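Side-chain contact in putative diflavin flavoprotein A 3 (Synechocystis sp., PDB 6H0C), which probably passes electrons from NADH to oxygen, reducing it to water, with the flavodiiron core forming the part described here: residues 275-280 against 285-290. Sequence-based numbering, arbitrary orientation.
Sequences AIARGI and VAVTAI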
loop_
_atom_site.group_PDB
_atom_site.type_symbol
_atom_site.label_atom_id
_atom_site.label_comp_id
_atom_site.label_asym_id
_atom_site.label_seq_id
_atom_site.Cartn_x
_atom_site.Cartn_y
_atom_site.Cartn_z
ATOM N N ALA A 275 -6.862 7.800 6.275
ATOM C CA ALA A 275 -7.595 8.074 7.515
ATOM C C ALA A 275 -9.079 8.311 7.242
ATOM O O ALA A 275 -9.945 7.747 7.918
ATOM C CB ALA A 275 -6.994 9.266 8.238
ATOM N N ILE A 276 -9.376 9.141 6.249
ATOM C CA ILE A 276 -10.766 9.385 5.865
ATOM C C ILE A 276 -11.461 8.094 5.410
ATOM O O ILE A 276 -12.594 7.818 5.808
ATOM C CB ILE A 276 -10.858 10.449 4.755
ATOM C CG1 ILE A 276 -10.381 11.802 5.300
ATOM C CG2 ILE A 276 -12.278 10.544 4.207
ATOM C CD1 ILE A 276 -10.213 12.861 4.242
ATOM N N ALA A 277 -10.777 7.296 4.595
ATOM C CA ALA A 277 -11.355 6.045 4.123
ATOM C C ALA A 277 -11.738 5.126 5.286
ATOM O O ALA A 277 -12.792 4.499 5.275
ATOM C CB ALA A 277 -10.387 5.331 3.185
ATOM N N ARG A 278 -10.870 5.043 6.284
ATOM C CA ARG A 278 -11.115 4.162 7.414
ATOM C C ARG A 278 -12.344 4.635 8.203
ATOM O O ARG A 278 -13.140 3.819 8.685
ATOM C CB ARG A 278 -9.863 4.087 8.293
ATOM C CG ARG A 278 -10.075 3.552 9.701
ATOM C CD ARG A 278 -10.593 2.125 9.743
ATOM N NE ARG A 278 -10.601 1.669 11.132
ATOM C CZ ARG A 278 -11.178 0.553 11.564
ATOM N NH1 ARG A 278 -11.819 -0.239 10.714
ATOM N NH2 ARG A 278 -11.116 0.238 12.854
ATOM N N GLY A 279 -12.515 5.948 8.308
ATOM C CA GLY A 279 -13.701 6.497 8.943
ATOM C C GLY A 279 -14.966 6.091 8.200
ATOM O O GLY A 279 -15.998 5.812 8.817
ATOM N N ILE A 280 -14.890 6.050 6.870
ATOM C CA ILE A 280 -16.037 5.658 6.054
ATOM C C ILE A 280 -16.326 4.164 6.173
ATOM O O ILE A 280 -17.469 3.773 6.439
ATOM C CB ILE A 280 -15.825 6.013 4.565
ATOM C CG1 ILE A 280 -15.778 7.529 4.378
ATOM C CG2 ILE A 280 -16.939 5.440 3.696
ATOM C CD1 ILE A 280 -15.420 7.957 2.956
ATOM N N VAL A 285 -19.839 1.765 5.241
ATOM C CA VAL A 285 -19.954 2.227 3.860
ATOM C C VAL A 285 -18.673 1.845 3.114
ATOM O O VAL A 285 -17.571 2.007 3.648
ATOM C CB VAL A 285 -20.200 3.754 3.796
ATOM C CG1 VAL A 285 -20.104 4.278 2.364
ATOM C CG2 VAL A 285 -21.558 4.086 4.409
ATOM N N ALA A 286 -18.825 1.313 1.901
ATOM C CA ALA A 286 -17.687 0.878 1.089
ATOM C C ALA A 286 -16.915 2.068 0.522
ATOM O O ALA A 286 -17.491 3.133 0.271
ATOM C CB ALA A 286 -18.160 -0.032 -0.052
ATOM N N VAL A 287 -15.613 1.879 0.316
ATOM C CA VAL A 287 -14.780 2.886 -0.333
ATOM C C VAL A 287 -14.044 2.285 -1.522
ATOM O O VAL A 287 -13.436 1.220 -1.414
ATOM C CB VAL A 287 -13.736 3.498 0.626
ATOM C CG1 VAL A 287 -12.792 4.438 -0.135
ATOM C CG2 VAL A 287 -14.419 4.231 1.781
ATOM N N THR A 288 -14.131 2.972 -2.657
ATOM C CA THR A 288 -13.333 2.666 -3.829
ATOM C C THR A 288 -12.291 3.763 -3.957
ATOM O O THR A 288 -12.569 4.863 -4.432
ATOM C CB THR A 288 -14.184 2.583 -5.108
ATOM O OG1 THR A 288 -15.050 1.445 -5.032
ATOM C CG2 THR A 288 -13.296 2.456 -6.338
ATOM N N ALA A 289 -11.090 3.471 -3.485
ATOM C CA ALA A 289 -9.993 4.404 -3.617
ATOM C C ALA A 289 -9.575 4.531 -5.084
ATOM O O ALA A 289 -9.550 3.551 -5.825
ATOM C CB ALA A 289 -8.821 3.954 -2.763
ATOM N N ILE A 290 -9.252 5.751 -5.492
ATOM C CA ILE A 290 -8.737 6.020 -6.823
ATOM C C ILE A 290 -7.462 6.848 -6.712
ATOM O O ILE A 290 -7.472 7.952 -6.147
ATOM C CB ILE A 290 -9.751 6.782 -7.680
ATOM C CG1 ILE A 290 -11.031 5.965 -7.848
ATOM C CG2 ILE A 290 -9.128 7.169 -9.018
ATOM C CD1 ILE A 290 -10.900 4.852 -8.841
#
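I280 of helix 268-281 packs on V285, in the approach to edge strand 286-291, and on V287 within it, inside the first beta-alpha-beta unit (257-262, 268-281, 286-291) of the flavodoxin-like domain, the FMN-binding module of flavodiiron proteins. The segment axes run nearly antiparallel, at 154° and 8.1 Å apart, as expected where a crossover helix returns the chain to the sheet. The CB of I280 is directed at 285-290. That CB already lies 3.6 Å from V287 CG2. The CG2 branch, anti to the backbone N while CG1 stands beside it (chi1 -66°), enters between the two valines. There it presses on V287 CG2 at 3.4 Å, closer than carbons usually pack, and meets V285 CG1 at 3.6 Å. The other branch continues through CG1 to CD1, whose approach to V287 CG2 is a looser 4.0 Å, so the methyl of V287 is touched by both arms. The side chains of I280 and V287 cross at about a right angle. V287 divides its branches: CG1, anti to the backbone N, turns to A277 CB, about one helical turn before I280, whereas CG2 serves I280. A277, I280 and V285 also touch strand 257-262, at L260, V258 and V258 respectively, and V285 reaches A396 of helix 382-404, so the contact is buried between the edge of the parallel sheet and its helical cover. Backbone hydrogen bonds of A286 with L256 and V258, and of T288 with V258 and L260, hold the edge strand in the sheet. At the turn between helix and strand, one weak hydrogen bond joins the segments: V285 N donates to I280 O over 3.3 Å, with an N-H...O angle of 155°.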